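Cytochrome c-550-like protein (Thermosynechococcus elongatus, PDB 4LJI) binds one covalently attached heme c and probably works as a low-potential electron carrier that can partially replace cytochrome c-550. Local coordinates at residues A[10-15]-A[121-126]. Numbering follows the deposited sequence.
Sequences QYLKVT and ILRAAA
Arg123 reaches from helix 111-127 to the loop that follows helix 6-10 and grips two successive backbone carbonyls there. Its NE donates to Leu12 O at 2.8 Å, approaching within the carbonyl plane. NH2 adds a weak bond to the same oxygen and a second bond, 3.2 Å long, to Lys13 O, where the donor stands about 60° above the carbonyl plane. Both oxygens lie at the guanidinium edge, while Val14 CG2 approaches NE obliquely at 3.5 Å. Arg123 CG is anti to the backbone N, and the bend at chi2 (58°) sets CD, which carries NE, 3.9 Å from Leu12 O. Leu12 and Arg123 lie alongside, pointing opposite ways, with Leu12 CB 4.0 Å from Arg123 CG; Leu12 CD2 presses tightly against Ala124 CA at 3.5 Å. Lys13, with positive phi, marks the exit from helical conformation, and a backbone hydrogen bond between Val14 and Val8 ties the loop back to helix 6-10. Tyr7 and Ala128 also pack on Leu12. An alanine in place of Arg123 would probably leave the carbonyls of Leu12 and Lys13 without these donors and Val14 CG2 without its guanidinium neighbour. In this cytochrome c fold the contact is structural packing, about 11 Å from heme to Ala124 side chain, pinning the loop before strand 17-21 to the final helix. Three bonds to two carbonyls fix the guanidinium's rotation and supply donors where the chain leaves helical geometry.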
ATOM      1  N   GLN A  10     -20.620   8.548  -4.203  1.00 26.74           N
ATOM      2  CA  GLN A  10     -20.566   8.948  -5.613  1.00 31.76           C
ATOM      3  C   GLN A  10     -20.061   7.860  -6.567  1.00 30.01           C
ATOM      4  O   GLN A  10     -20.530   7.749  -7.703  1.00 38.16           O
ATOM      5  CB  GLN A  10     -19.716  10.223  -5.774  1.00 35.38           C
ATOM      6  CG  GLN A  10     -19.557  10.709  -7.225  1.00 40.34           C
ATOM      7  CD  GLN A  10     -18.659  11.941  -7.348  1.00 43.94           C
ATOM      8  OE1 GLN A  10     -18.249  12.531  -6.343  1.00 44.52           O
ATOM      9  NE2 GLN A  10     -18.354  12.335  -8.587  1.00 43.60           N
ATOM     10  N   TYR A  11     -19.118   7.050  -6.114  1.00 26.15           N
ATOM     11  CA  TYR A  11     -18.501   6.086  -7.004  1.00 27.88           C
ATOM     12  C   TYR A  11     -18.942   4.647  -6.741  1.00 23.76           C
ATOM     13  O   TYR A  11     -19.029   3.842  -7.668  1.00 21.96           O
ATOM     14  CB  TYR A  11     -16.980   6.264  -7.006  1.00 35.55           C
ATOM     15  CG  TYR A  11     -16.580   7.581  -7.645  1.00 39.17           C
ATOM     16  CD1 TYR A  11     -17.147   7.978  -8.846  1.00 38.07           C
ATOM     17  CD2 TYR A  11     -15.673   8.441  -7.037  1.00 41.50           C
ATOM     18  CE1 TYR A  11     -16.811   9.187  -9.442  1.00 41.54           C
ATOM     19  CE2 TYR A  11     -15.330   9.661  -7.628  1.00 44.38           C
ATOM     20  CZ  TYR A  11     -15.904  10.024  -8.829  1.00 43.38           C
ATOM     21  OH  TYR A  11     -15.580  11.229  -9.428  1.00 45.35           O
ATOM     22  N   LEU A  12     -19.246   4.318  -5.487  1.00 23.69           N
ATOM     23  CA  LEU A  12     -19.871   3.032  -5.196  1.00 21.01           C
ATOM     24  C   LEU A  12     -21.392   3.111  -5.193  1.00 25.20           C
ATOM     25  O   LEU A  12     -22.067   2.081  -5.085  1.00 25.14           O
ATOM     26  CB  LEU A  12     -19.409   2.491  -3.860  1.00 15.99           C
ATOM     27  CG  LEU A  12     -17.926   2.104  -3.691  1.00 17.71           C
ATOM     28  CD1 LEU A  12     -17.675   1.365  -2.397  1.00 18.72           C
ATOM     29  CD2 LEU A  12     -17.374   1.293  -4.862  1.00 19.40           C
ATOM     30  N   LYS A  13     -21.921   4.331  -5.303  1.00 27.16           N
ATOM     31  CA  LYS A  13     -23.365   4.572  -5.373  1.00 27.35           C
ATOM     32  C   LYS A  13     -24.130   3.870  -4.256  1.00 26.02           C
ATOM     33  O   LYS A  13     -25.098   3.161  -4.514  1.00 28.75           O
ATOM     34  CB  LYS A  13     -23.935   4.166  -6.747  1.00 29.16           C
ATOM     35  CG  LYS A  13     -23.386   4.966  -7.906  1.00 32.37           C
ATOM     36  CD  LYS A  13     -23.489   4.201  -9.223  1.00 36.69           C
ATOM     37  CE  LYS A  13     -22.477   4.753 -10.228  1.00 39.89           C
ATOM     38  NZ  LYS A  13     -22.025   3.761 -11.249  1.00 41.29           N
ATOM     39  N   VAL A  14     -23.667   4.062  -3.026  1.00 24.94           N
ATOM     40  CA  VAL A  14     -24.318   3.491  -1.850  1.00 27.29           C
ATOM     41  C   VAL A  14     -24.522   4.593  -0.811  1.00 33.49           C
ATOM     42  O   VAL A  14     -23.555   5.108  -0.245  1.00 31.85           O
ATOM     43  CB  VAL A  14     -23.489   2.337  -1.228  1.00 24.67           C
ATOM     44  CG1 VAL A  14     -24.134   1.836   0.059  1.00 24.89           C
ATOM     45  CG2 VAL A  14     -23.318   1.191  -2.214  1.00 29.26           C
ATOM     46  N   THR A  15     -25.783   4.971  -0.584  1.00 36.32           N
ATOM     47  CA  THR A  15     -26.110   6.044   0.354  1.00 37.95           C
ATOM     48  C   THR A  15     -26.626   5.449   1.656  1.00 35.88           C
ATOM     49  O   THR A  15     -26.256   5.888   2.744  1.00 35.29           O
ATOM     50  CB  THR A  15     -27.185   7.000  -0.216  1.00 45.35           C
ATOM     51  OG1 THR A  15     -26.642   7.745  -1.315  1.00 47.58           O
ATOM     52  CG2 THR A  15     -27.662   7.975   0.859  1.00 44.96           C
ATOM     53  N   ILE A 121     -14.305  -4.325  -1.965  1.00 13.56           N
ATOM     54  CA  ILE A 121     -13.713  -4.803  -3.212  1.00 14.10           C
ATOM     55  C   ILE A 121     -14.821  -5.270  -4.129  1.00 13.44           C
ATOM     56  O   ILE A 121     -14.809  -4.983  -5.332  1.00 14.72           O
ATOM     57  CB  ILE A 121     -12.734  -5.974  -2.969  1.00 12.83           C
ATOM     58  CG1 ILE A 121     -11.471  -5.478  -2.262  1.00 19.64           C
ATOM     59  CG2 ILE A 121     -12.352  -6.659  -4.308  1.00 21.09           C
ATOM     60  CD1 ILE A 121     -10.615  -6.620  -1.765  1.00 22.18           C
ATOM     61  N   LEU A 122     -15.792  -5.974  -3.558  1.00 14.40           N
ATOM     62  CA  LEU A 122     -16.872  -6.565  -4.337  1.00 17.10           C
ATOM     63  C   LEU A 122     -17.793  -5.505  -4.943  1.00 13.07           C
ATOM     64  O   LEU A 122     -18.195  -5.599  -6.123  1.00 16.60           O
ATOM     65  CB  LEU A 122     -17.628  -7.578  -3.476  1.00 19.62           C
ATOM     66  CG  LEU A 122     -18.500  -8.613  -4.149  1.00 25.03           C
ATOM     67  CD1 LEU A 122     -17.790  -9.168  -5.366  1.00 27.75           C
ATOM     68  CD2 LEU A 122     -18.756  -9.700  -3.122  1.00 21.67           C
ATOM     69  N   ARG A 123     -18.168  -4.509  -4.151  1.00 14.89           N
ATOM     70  CA  ARG A 123     -18.948  -3.396  -4.692  1.00 14.68           C
ATOM     71  C   ARG A 123     -18.197  -2.545  -5.701  1.00 16.78           C
ATOM     72  O   ARG A 123     -18.756  -2.127  -6.703  1.00 16.68           O
ATOM     73  CB  ARG A 123     -19.516  -2.530  -3.577  1.00 15.12           C
ATOM     74  CG  ARG A 123     -20.378  -1.350  -4.034  1.00 16.22           C
ATOM     75  CD  ARG A 123     -21.566  -1.789  -4.871  1.00 20.95           C
ATOM     76  NE  ARG A 123     -22.505  -0.677  -5.033  1.00 19.21           N
ATOM     77  CZ  ARG A 123     -23.695  -0.783  -5.603  1.00 24.10           C
ATOM     78  NH1 ARG A 123     -24.106  -1.966  -6.052  1.00 21.91           N
ATOM     79  NH2 ARG A 123     -24.467   0.296  -5.708  1.00 27.22           N
ATOM     80  N   ALA A 124     -16.925  -2.276  -5.440  1.00 13.00           N
ATOM     81  CA  ALA A 124     -16.106  -1.561  -6.379  1.00 12.94           C
ATOM     82  C   ALA A 124     -16.004  -2.265  -7.721  1.00 13.10           C
ATOM     83  O   ALA A 124     -16.130  -1.636  -8.779  1.00 17.45           O
ATOM     84  CB  ALA A 124     -14.704  -1.364  -5.779  1.00 13.95           C
ATOM     85  N   ALA A 125     -15.732  -3.565  -7.681  1.00 12.84           N
ATOM     86  CA  ALA A 125     -15.659  -4.372  -8.900  1.00 14.76           C
ATOM     87  C   ALA A 125     -16.950  -4.289  -9.703  1.00 18.64           C
ATOM     88  O   ALA A 125     -16.924  -4.244 -10.951  1.00 19.16           O
ATOM     89  CB  ALA A 125     -15.355  -5.850  -8.533  1.00 16.48           C
ATOM     90  N   ALA A 126     -18.072  -4.238  -9.001  1.00 15.36           N
ATOM     91  CA  ALA A 126     -19.342  -4.182  -9.714  1.00 14.70           C
ATOM     92  C   ALA A 126     -19.641  -2.801 -10.364  1.00 21.26           C
ATOM     93  O   ALA A 126     -20.157  -2.728 -11.498  1.00 23.08           O
ATOM     94  CB  ALA A 126     -20.489  -4.617  -8.793  1.00 21.17           C
TER